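Local coordinates for predicted protein (Acinetobacter sp. RUH2624, PDB 4MEA) that hydrolyses epoxides and is a secreted virulence factor of the Cif group, built on the alpha/beta hydrolase fold, at residues Pro127-His133 and Ile151-Met157; Lys262-Ser267 and Phe288-Gln294; Tyr33-Ser39 and His50-Gly55. All blocks are in the same frame, centred on the assembly; numbering follows the deposited sequence.

Contact 1 of 3, residues Pro127-His133 and Ile151-Met157; sequences PIYYVSH and IKKAVFM
Strands 128-133 and 151-157 run parallel, their axes 4.6 Å apart at closest approach and inclined by 10°. I128 pairs with I151, but from Y130 with A154 to H133 with M157 the register is one residue on: K152, at phi/psi -84/-40, is the extra residue of a beta bulge. The ladder comprises K152 N to I128 O (2.9 Å), Y130 N to K153 O (3.1 Å), V155 N to Y130 O (2.8 Å), S132 N to V155 O (2.9 Å) and a weak M157 N to S132 O (2.8 Å). With helix 136-146 the strands form a beta-alpha-beta unit of the alpha/beta hydrolase core; strand 128-133 leads into the turn that in this family normally carries the nucleophile. On the face toward that helix, I128 (p, t) and I151 (m, m) meet with I128 CD1 3.6 Å from I151 CD1. I151 CG2 lies 3.8 Å from Y130 CB. The Y130 side chain, t, extends away from the partner strand so that its OH bonds to S140. On the other face, beneath helix 307-323, the m rotamer of Y129 places CE1 3.7 Å from K153 CD and 3.9 Å from K152 CD. The extended K153 chain ends on carbonyls of F322 and L323. M157 (m, t, p) sets SD 3.9 Å from V131 CG1 and CB 3.6 Å from CD2 of H133, a t rotamer whose NE2 bonds to H305 O.

Contact 2 of 3, residues Lys262-Ser267 and Phe288-Gln294; sequences KLTIPS and FVADPAQ
Q294, with chi1 m, chi2 t and chi3 -65°, lays its carboxamide against T264 and P266: NE2 donates to T264 O at 2.7 Å and lies 3.9 Å from P266 CD. Its backbone carbonyl is engaged as well, since Q294 O accepts from S267 N at 3.1 Å and receives a CA-H...O contact from P266 CA at 3.3 Å. Segments 262-267 and 288-294 are the loops leading into strands 267-272 and 295-300, and they meet at that end of the hydrolase sheet. At the far end of the contact, a single backbone bridge pairs L263 with V289 (CA atoms 4.8 Å apart), made by L263 N to F288 O (2.7 Å) and A290 N to L263 O (3.0 Å). Between the two anchor points, segment 288-294 bows outward through an Asx turn, in which D291 OD1 accepts from A293 N at 3.0 Å, and a short 3-10 segment, 292-294. Water 1 occupies the gap: it accepts from D291 N at 2.9 Å and lies 2.5 Å from L263 O and 2.9 Å from Q294 OE1. Side-chain van der Waals contacts are few: T264 CG2 lies 3.9 Å from A290 CB, and V289 CG1 touches the hydroxyl S267 OG at 3.6 Å. L263, m and t, instead reaches F156, Y141 and V144, while F288 packs edge-to-face on Y141. Q148 bonds to the backbone of K262, T264 and I265. The pairing is therefore mainly polar, relying on main-chain groups and one glutamine amide, which makes it depend more on backbone path than on side-chain shape.

Contact 3 of 3, residues Tyr33-Ser39 and His50-Gly55; sequences YAKGLSS and HYVEGG
Backbone pairing comes first: strands 37-39 and 50-54 are antiparallel arms of a beta hairpin, axes 4.6 Å apart at 157°. S38 and E53 form the hydrogen-bonded pair, S38 N to E53 O at 2.9 Å and E53 N to S38 O at 3.0 Å; S39 faces V52 as a non-hydrogen-bonded pair. Before the strand, A34-L37 is a type II turn closed by L37 N to A34 O (3.0 Å), with G36 at phi 108°, where a side chain would jam. G54 likewise has no room for a CB, which would strike L37 CD2. Water 2 links G36 O (2.7 Å) to G55 N (2.8 Å), and water 3 lies 2.8 Å from G36 O and 2.5 Å from S38 OG. Polar side chains meet where S39, a t rotamer, brings OG to 2.7 Å from H50 NE2 in a hydrogen bond. Apolar contacts centre on V52, with CG1 3.8 Å from L37 CB and CG2 3.6 Å from Y33 CD1. The rings of Y33 and H50 meet rim to rim. Helix 75-81 covers L37 and V52, helix 108-123 lies against Y51 and E53, and strand 87-90 continues the sheet beyond strand 47-54.

In the fold
Along the chain the contacts close in the order 3, 1, 2, and they spread across one eight-stranded mixed sheet. Contact 3 builds its outermost hairpin, strands 37-44 and 47-54. Strands 87-90 and 61-64 separate it from contact 1, whose centre is about 19 Å away, with nearest atoms about 11 Å apart. Contact 2 joins the loops entering the last two strands, at the opposite margin, about 32 Å between centres from contact 3. Contacts 1 and 2 touch, their centres about 13 Å apart: A154 N lies 3.3 Å from P266 O, a probable hydrogen bond that carries the ladder from strand 151-157 toward strand 267-272. Together they tie edge hairpin, central crossover and entering loops into the single sheet underlying the alpha/beta hydrolase fold.

Contact 1 of 3, residues Pro127-His133 and Ile151-Met157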
loop_
_atom_site.group_PDB
_atom_site.type_symbol
_atom_site.label_atom_id
_atom_site.label_comp_id
_atom_site.label_asym_id
_atom_site.label_seq_id
_atom_site.Cartn_x
_atom_site.Cartn_y
_atom_site.Cartn_z
ATOM N N PRO A 127 22.187 3.827 -34.816
ATOM C CA PRO A 127 21.525 3.288 -33.622
ATOM C C PRO A 127 21.856 4.095 -32.366
ATOM O O PRO A 127 22.666 5.023 -32.411
ATOM C CB PRO A 127 22.117 1.880 -33.506
ATOM C CG PRO A 127 23.485 2.021 -34.068
ATOM C CD PRO A 127 23.376 3.042 -35.187
ATOM N N ILE A 128 21.232 3.735 -31.252
ATOM C CA ILE A 128 21.438 4.455 -30.003
ATOM C C ILE A 128 21.508 3.456 -28.871
ATOM O O ILE A 128 21.190 2.279 -29.052
ATOM C CB ILE A 128 20.265 5.415 -29.693
ATOM C CG1 ILE A 128 19.000 4.611 -29.356
ATOM C CG2 ILE A 128 20.037 6.388 -30.852
ATOM C CD1 ILE A 128 17.806 5.450 -28.928
ATOM N N TYR A 129 21.925 3.930 -27.704
ATOM C CA TYR A 129 21.847 3.133 -26.487
ATOM C C TYR A 129 20.696 3.695 -25.655
ATOM O O TYR A 129 20.432 4.898 -25.701
ATOM C CB TYR A 129 23.156 3.213 -25.707
ATOM C CG TYR A 129 24.361 2.686 -26.459
ATOM C CD1 TYR A 129 24.325 1.456 -27.096
ATOM C CD2 TYR A 129 25.537 3.421 -26.527
ATOM C CE1 TYR A 129 25.427 0.971 -27.778
ATOM C CE2 TYR A 129 26.643 2.946 -27.207
ATOM C CZ TYR A 129 26.584 1.719 -27.831
ATOM O OH TYR A 129 27.684 1.241 -28.510
ATOM N N TYR A 130 20.022 2.826 -24.905
ATOM C CA TYR A 130 18.815 3.190 -24.168
ATOM C C TYR A 130 18.967 2.785 -22.698
ATOM O O TYR A 130 19.267 1.630 -22.384
ATOM C CB TYR A 130 17.604 2.487 -24.791
ATOM C CG TYR A 130 16.249 3.028 -24.388
ATOM C CD1 TYR A 130 15.615 4.004 -25.155
ATOM C CD2 TYR A 130 15.577 2.536 -23.268
ATOM C CE1 TYR A 130 14.359 4.491 -24.812
ATOM C CE2 TYR A 130 14.312 3.027 -22.910
ATOM C CZ TYR A 130 13.709 4.001 -23.694
ATOM O OH TYR A 130 12.453 4.499 -23.367
ATOM N N VAL A 131 18.782 3.753 -21.805
ATOM C CA VAL A 131 19.026 3.559 -20.379
ATOM C C VAL A 131 17.783 4.026 -19.628
ATOM O O VAL A 131 17.337 5.167 -19.800
ATOM C CB VAL A 131 20.290 4.340 -19.909
ATOM C CG1 VAL A 131 20.503 4.198 -18.400
ATOM C CG2 VAL A 131 21.532 3.865 -20.669
ATOM N N SER A 132 17.215 3.140 -18.813
ATOM C CA SER A 132 15.928 3.404 -18.168
ATOM C C SER A 132 15.982 3.116 -16.662
ATOM O O SER A 132 16.740 2.251 -16.230
ATOM C CB SER A 132 14.858 2.542 -18.847
ATOM O OG SER A 132 13.634 2.581 -18.150
ATOM N N HIS A 133 15.185 3.843 -15.871
ATOM C CA HIS A 133 15.142 3.654 -14.415
ATOM C C HIS A 133 13.715 3.753 -13.875
ATOM O O HIS A 133 12.938 4.587 -14.333
ATOM C CB HIS A 133 16.034 4.693 -13.713
ATOM C CG HIS A 133 16.074 4.560 -12.217
ATOM N ND1 HIS A 133 15.527 5.501 -11.371
ATOM C CD2 HIS A 133 16.626 3.615 -11.416
ATOM C CE1 HIS A 133 15.727 5.138 -10.117
ATOM N NE2 HIS A 133 16.390 3.996 -10.115
ATOM N N ILE A 151 17.690 0.390 -31.400
ATOM C CA ILE A 151 18.286 0.264 -30.073
ATOM C C ILE A 151 19.345 -0.833 -30.144
ATOM O O ILE A 151 19.027 -2.005 -30.375
ATOM C CB ILE A 151 17.248 -0.106 -28.992
ATOM C CG1 ILE A 151 15.997 0.769 -29.098
ATOM C CG2 ILE A 151 17.872 0.001 -27.595
ATOM C CD1 ILE A 151 16.212 2.224 -28.699
ATOM N N LYS A 152 20.602 -0.448 -29.954
ATOM C CA LYS A 152 21.718 -1.382 -30.063
ATOM C C LYS A 152 21.939 -2.165 -28.773
ATOM O O LYS A 152 22.246 -3.359 -28.802
ATOM C CB LYS A 152 22.996 -0.625 -30.434
ATOM C CG LYS A 152 24.179 -1.520 -30.756
ATOM C CD LYS A 152 25.356 -0.699 -31.250
ATOM C CE LYS A 152 26.496 -1.588 -31.711
ATOM N NZ LYS A 152 27.593 -0.788 -32.319
ATOM N N LYS A 153 21.804 -1.467 -27.646
ATOM C CA LYS A 153 21.927 -2.055 -26.315
ATOM C C LYS A 153 20.976 -1.328 -25.372
ATOM O O LYS A 153 20.711 -0.133 -25.549
ATOM C CB LYS A 153 23.349 -1.911 -25.779
ATOM C CG LYS A 153 24.422 -2.537 -26.647
ATOM C CD LYS A 153 25.802 -2.313 -26.054
ATOM C CE LYS A 153 26.873 -2.998 -26.891
ATOM N NZ LYS A 153 28.215 -2.881 -26.266
ATOM N N ALA A 154 20.489 -2.038 -24.359
ATOM C CA ALA A 154 19.499 -1.483 -23.435
ATOM C C ALA A 154 19.824 -1.820 -21.986
ATOM O O ALA A 154 20.228 -2.942 -21.679
ATOM C CB ALA A 154 18.105 -1.988 -23.782
ATOM N N VAL A 155 19.630 -0.841 -21.104
ATOM C CA VAL A 155 19.845 -1.025 -19.674
ATOM C C VAL A 155 18.562 -0.654 -18.939
ATOM O O VAL A 155 18.002 0.416 -19.179
ATOM C CB VAL A 155 20.968 -0.101 -19.154
ATOM C CG1 VAL A 155 21.211 -0.352 -17.662
ATOM C CG2 VAL A 155 22.239 -0.285 -19.968
ATOM N N PHE A 156 18.104 -1.542 -18.057
ATOM C CA PHE A 156 16.987 -1.253 -17.159
ATOM C C PHE A 156 17.529 -1.206 -15.734
ATOM O O PHE A 156 18.369 -2.032 -15.354
ATOM C CB PHE A 156 15.901 -2.331 -17.285
ATOM C CG PHE A 156 15.301 -2.429 -18.668
ATOM C CD1 PHE A 156 14.182 -1.682 -19.008
ATOM C CD2 PHE A 156 15.861 -3.266 -19.624
ATOM C CE1 PHE A 156 13.624 -1.774 -20.279
ATOM C CE2 PHE A 156 15.317 -3.353 -20.898
ATOM C CZ PHE A 156 14.194 -2.607 -21.220
ATOM N N MET A 157 17.069 -0.237 -14.947
ATOM C CA MET A 157 17.682 0.014 -13.642
ATOM C C MET A 157 16.734 -0.160 -12.450
ATOM O O MET A 157 15.667 0.451 -12.382
ATOM C CB MET A 157 18.383 1.375 -13.615
ATOM C CG MET A 157 19.596 1.449 -14.546
ATOM S SD MET A 157 20.362 3.073 -14.710
ATOM C CE MET A 157 20.946 3.369 -13.032
#

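Contact 2 of 3, residues Lys262-Ser267 and Phe288-Gln294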
loop_
_atom_site.group_PDB
_atom_site.type_symbol
_atom_site.label_atom_id
_atom_site.label_comp_id
_atom_site.label_asym_id
_atom_site.label_seq_id
_atom_site.Cartn_x
_atom_site.Cartn_y
_atom_site.Cartn_z
ATOM N N LYS A 262 11.258 -11.239 -27.027
ATOM C CA LYS A 262 12.256 -11.092 -25.982
ATOM C C LYS A 262 13.405 -10.264 -26.541
ATOM O O LYS A 262 13.411 -9.910 -27.725
ATOM C CB LYS A 262 12.775 -12.457 -25.541
ATOM C CG LYS A 262 11.706 -13.367 -24.970
ATOM C CD LYS A 262 12.273 -14.747 -24.674
ATOM C CE LYS A 262 11.198 -15.671 -24.120
ATOM N NZ LYS A 262 11.709 -17.058 -23.915
ATOM N N LEU A 263 14.375 -9.961 -25.687
ATOM C CA LEU A 263 15.524 -9.160 -26.087
ATOM C C LEU A 263 16.632 -9.999 -26.722
ATOM O O LEU A 263 17.180 -10.904 -26.088
ATOM C CB LEU A 263 16.071 -8.375 -24.892
ATOM C CG LEU A 263 15.120 -7.298 -24.359
ATOM C CD1 LEU A 263 15.747 -6.574 -23.175
ATOM C CD2 LEU A 263 14.702 -6.315 -25.471
ATOM N N THR A 264 16.948 -9.685 -27.979
ATOM C CA THR A 264 18.022 -10.351 -28.713
ATOM C C THR A 264 19.251 -9.449 -28.832
ATOM O O THR A 264 20.279 -9.853 -29.367
ATOM C CB THR A 264 17.565 -10.780 -30.129
ATOM O OG1 THR A 264 17.167 -9.627 -30.875
ATOM C CG2 THR A 264 16.373 -11.740 -30.049
ATOM N N ILE A 265 19.132 -8.216 -28.352
ATOM C CA ILE A 265 20.273 -7.313 -28.269
ATOM C C ILE A 265 20.856 -7.446 -26.870
ATOM O O ILE A 265 20.175 -7.925 -25.959
ATOM C CB ILE A 265 19.861 -5.837 -28.485
ATOM C CG1 ILE A 265 18.898 -5.379 -27.389
ATOM C CG2 ILE A 265 19.246 -5.626 -29.875
ATOM C CD1 ILE A 265 18.665 -3.857 -27.376
ATOM N N PRO A 266 22.119 -7.031 -26.689
ATOM C CA PRO A 266 22.706 -7.075 -25.351
ATOM C C PRO A 266 21.880 -6.219 -24.391
ATOM O O PRO A 266 21.447 -5.121 -24.752
ATOM C CB PRO A 266 24.093 -6.460 -25.558
ATOM C CG PRO A 266 24.388 -6.677 -27.026
ATOM C CD PRO A 266 23.066 -6.520 -27.699
ATOM N N SER A 267 21.655 -6.723 -23.186
ATOM C CA SER A 267 20.887 -5.987 -22.196
ATOM C C SER A 267 21.548 -6.096 -20.829
ATOM O O SER A 267 22.337 -7.009 -20.577
ATOM C CB SER A 267 19.455 -6.507 -22.135
ATOM O OG SER A 267 19.419 -7.858 -21.715
ATOM N N PHE A 288 13.176 -12.305 -20.064
ATOM C CA PHE A 288 13.289 -11.226 -21.054
ATOM C C PHE A 288 14.438 -11.371 -22.050
ATOM O O PHE A 288 14.473 -10.669 -23.062
ATOM C CB PHE A 288 13.388 -9.855 -20.359
ATOM C CG PHE A 288 12.071 -9.335 -19.846
ATOM C CD1 PHE A 288 11.358 -8.389 -20.565
ATOM C CD2 PHE A 288 11.546 -9.796 -18.651
ATOM C CE1 PHE A 288 10.150 -7.910 -20.099
ATOM C CE2 PHE A 288 10.335 -9.321 -18.182
ATOM C CZ PHE A 288 9.636 -8.378 -18.908
ATOM N N VAL A 289 15.387 -12.255 -21.761
ATOM C CA VAL A 289 16.575 -12.360 -22.599
ATOM C C VAL A 289 16.590 -13.657 -23.407
ATOM O O VAL A 289 16.431 -14.745 -22.858
ATOM C CB VAL A 289 17.871 -12.214 -21.768
ATOM C CG1 VAL A 289 17.820 -10.936 -20.928
ATOM C CG2 VAL A 289 18.084 -13.418 -20.882
ATOM N N ALA A 290 16.765 -13.532 -24.718
ATOM C CA ALA A 290 16.772 -14.696 -25.603
ATOM C C ALA A 290 18.051 -15.512 -25.445
ATOM O O ALA A 290 18.035 -16.740 -25.549
ATOM C CB ALA A 290 16.591 -14.268 -27.054
ATOM N N ASP A 291 19.157 -14.820 -25.188
ATOM C CA ASP A 291 20.453 -15.470 -25.040
ATOM C C ASP A 291 21.238 -14.876 -23.872
ATOM O O ASP A 291 21.678 -13.728 -23.931
ATOM C CB ASP A 291 21.249 -15.366 -26.343
ATOM C CG ASP A 291 22.653 -15.917 -26.218
ATOM O OD1 ASP A 291 22.940 -16.614 -25.222
ATOM O OD2 ASP A 291 23.470 -15.657 -27.123
ATOM N N PRO A 292 21.416 -15.671 -22.809
ATOM C CA PRO A 292 22.061 -15.282 -21.550
ATOM C C PRO A 292 23.453 -14.725 -21.780
ATOM O O PRO A 292 23.976 -13.999 -20.937
ATOM C CB PRO A 292 22.166 -16.607 -20.794
ATOM C CG PRO A 292 21.077 -17.442 -21.342
ATOM C CD PRO A 292 20.973 -17.075 -22.788
ATOM N N ALA A 293 24.057 -15.074 -22.908
ATOM C CA ALA A 293 25.406 -14.612 -23.197
ATOM C C ALA A 293 25.425 -13.113 -23.465
ATOM O O ALA A 293 26.466 -12.468 -23.356
ATOM C CB ALA A 293 25.995 -15.378 -24.378
ATOM N N GLN A 294 24.269 -12.561 -23.817
ATOM C CA GLN A 294 24.158 -11.127 -24.101
ATOM C C GLN A 294 23.740 -10.309 -22.876
ATOM O O GLN A 294 23.706 -9.076 -22.926
ATOM C CB GLN A 294 23.137 -10.887 -25.209
ATOM C CG GLN A 294 23.487 -11.468 -26.555
ATOM C CD GLN A 294 22.423 -11.143 -27.586
ATOM O OE1 GLN A 294 21.277 -11.597 -27.479
ATOM N NE2 GLN A 294 22.788 -10.334 -28.579
HETATM O O HOH W 1 19.371 -11.938 -25.334
#

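Contact 3 of 3, residues Tyr33-Ser39 and His50-Gly55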
loop_
_atom_site.group_PDB
_atom_site.type_symbol
_atom_site.label_atom_id
_atom_site.label_comp_id
_atom_site.label_asym_id
_atom_site.label_seq_id
_atom_site.Cartn_x
_atom_site.Cartn_y
_atom_site.Cartn_z
ATOM N N TYR A 33 20.122 23.273 -15.570
ATOM C CA TYR A 33 20.869 22.475 -16.544
ATOM C C TYR A 33 22.323 22.967 -16.598
ATOM O O TYR A 33 22.538 24.162 -16.770
ATOM C CB TYR A 33 20.219 22.627 -17.929
ATOM C CG TYR A 33 18.705 22.769 -17.884
ATOM C CD1 TYR A 33 17.891 21.660 -17.680
ATOM C CD2 TYR A 33 18.092 24.010 -18.036
ATOM C CE1 TYR A 33 16.507 21.777 -17.623
ATOM C CE2 TYR A 33 16.702 24.136 -17.985
ATOM C CZ TYR A 33 15.921 23.011 -17.777
ATOM O OH TYR A 33 14.550 23.109 -17.714
ATOM N N ALA A 34 23.300 22.070 -16.486
ATOM C CA ALA A 34 24.702 22.485 -16.492
ATOM C C ALA A 34 25.173 22.954 -17.870
ATOM O O ALA A 34 24.570 22.617 -18.894
ATOM C CB ALA A 34 25.592 21.365 -15.969
ATOM N N LYS A 35 26.245 23.744 -17.891
ATOM C CA LYS A 35 26.806 24.225 -19.152
ATOM C C LYS A 35 27.096 23.033 -20.060
ATOM O O LYS A 35 27.676 22.032 -19.621
ATOM C CB LYS A 35 28.096 25.017 -18.916
ATOM C CG LYS A 35 28.686 25.607 -20.193
ATOM C CD LYS A 35 30.139 26.013 -20.012
ATOM C CE LYS A 35 31.041 24.794 -19.881
ATOM N NZ LYS A 35 32.480 25.176 -19.802
ATOM N N GLY A 36 26.682 23.139 -21.318
ATOM C CA GLY A 36 26.815 22.043 -22.260
ATOM C C GLY A 36 25.466 21.422 -22.578
ATOM O O GLY A 36 25.293 20.780 -23.609
ATOM N N LEU A 37 24.501 21.634 -21.690
ATOM C CA LEU A 37 23.184 21.024 -21.828
ATOM C C LEU A 37 22.148 22.060 -22.249
ATOM O O LEU A 37 22.209 23.222 -21.842
ATOM C CB LEU A 37 22.766 20.352 -20.512
ATOM C CG LEU A 37 23.732 19.267 -20.029
ATOM C CD1 LEU A 37 23.281 18.622 -18.706
ATOM C CD2 LEU A 37 23.902 18.213 -21.110
ATOM N N SER A 38 21.199 21.640 -23.073
ATOM C CA SER A 38 20.132 22.534 -23.485
ATOM C C SER A 38 18.780 21.918 -23.171
ATOM O O SER A 38 18.566 20.730 -23.404
ATOM C CB SER A 38 20.236 22.826 -24.984
ATOM O OG SER A 38 21.556 23.224 -25.314
ATOM N N SER A 39 17.879 22.744 -22.642
ATOM C CA SER A 39 16.507 22.350 -22.354
ATOM C C SER A 39 15.615 22.662 -23.550
ATOM O O SER A 39 15.614 23.782 -24.054
ATOM C CB SER A 39 16.002 23.088 -21.115
ATOM O OG SER A 39 14.622 22.855 -20.908
ATOM N N HIS A 50 9.265 17.439 -22.548
ATOM C CA HIS A 50 10.472 18.191 -22.225
ATOM C C HIS A 50 11.668 17.243 -22.242
ATOM O O HIS A 50 11.576 16.094 -21.802
ATOM C CB HIS A 50 10.343 18.869 -20.856
ATOM C CG HIS A 50 11.619 19.477 -20.355
ATOM N ND1 HIS A 50 12.290 18.995 -19.251
ATOM C CD2 HIS A 50 12.343 20.532 -20.804
ATOM C CE1 HIS A 50 13.371 19.726 -19.041
ATOM N NE2 HIS A 50 13.428 20.663 -19.972
ATOM N N TYR A 51 12.791 17.713 -22.764
ATOM C CA TYR A 51 14.010 16.932 -22.676
ATOM C C TYR A 51 15.206 17.852 -22.553
ATOM O O TYR A 51 15.102 19.060 -22.782
ATOM C CB TYR A 51 14.156 16.000 -23.881
ATOM C CG TYR A 51 14.355 16.693 -25.224
ATOM C CD1 TYR A 51 15.626 16.811 -25.785
ATOM C CD2 TYR A 51 13.276 17.203 -25.936
ATOM C CE1 TYR A 51 15.819 17.435 -27.021
ATOM C CE2 TYR A 51 13.457 17.837 -27.171
ATOM C CZ TYR A 51 14.731 17.937 -27.706
ATOM O OH TYR A 51 14.923 18.553 -28.920
ATOM N N VAL A 52 16.334 17.263 -22.191
ATOM C CA VAL A 52 17.596 17.962 -22.071
ATOM C C VAL A 52 18.615 17.154 -22.853
ATOM O O VAL A 52 18.642 15.926 -22.764
ATOM C CB VAL A 52 18.021 18.063 -20.584
ATOM C CG1 VAL A 52 19.422 18.641 -20.450
ATOM C CG2 VAL A 52 17.003 18.893 -19.809
ATOM N N GLU A 53 19.443 17.833 -23.641
ATOM C CA GLU A 53 20.441 17.134 -24.435
ATOM C C GLU A 53 21.793 17.831 -24.390
ATOM O O GLU A 53 21.895 19.013 -24.064
ATOM C CB GLU A 53 19.974 16.986 -25.888
ATOM C CG GLU A 53 19.960 18.290 -26.656
ATOM C CD GLU A 53 19.397 18.147 -28.062
ATOM O OE1 GLU A 53 19.056 19.186 -28.660
ATOM O OE2 GLU A 53 19.295 17.008 -28.567
ATOM N N GLY A 54 22.836 17.077 -24.712
ATOM C CA GLY A 54 24.179 17.611 -24.722
ATOM C C GLY A 54 25.002 16.786 -25.682
ATOM O O GLY A 54 24.569 15.716 -26.112
ATOM N N GLY A 55 26.183 17.286 -26.024
ATOM C CA GLY A 55 27.040 16.615 -26.981
ATOM C C GLY A 55 26.541 16.710 -28.412
ATOM O O GLY A 55 25.611 17.457 -28.718
HETATM O O HOH W 2 27.120 19.800 -25.377
HETATM O O HOH W 3 23.478 21.623 -25.505
#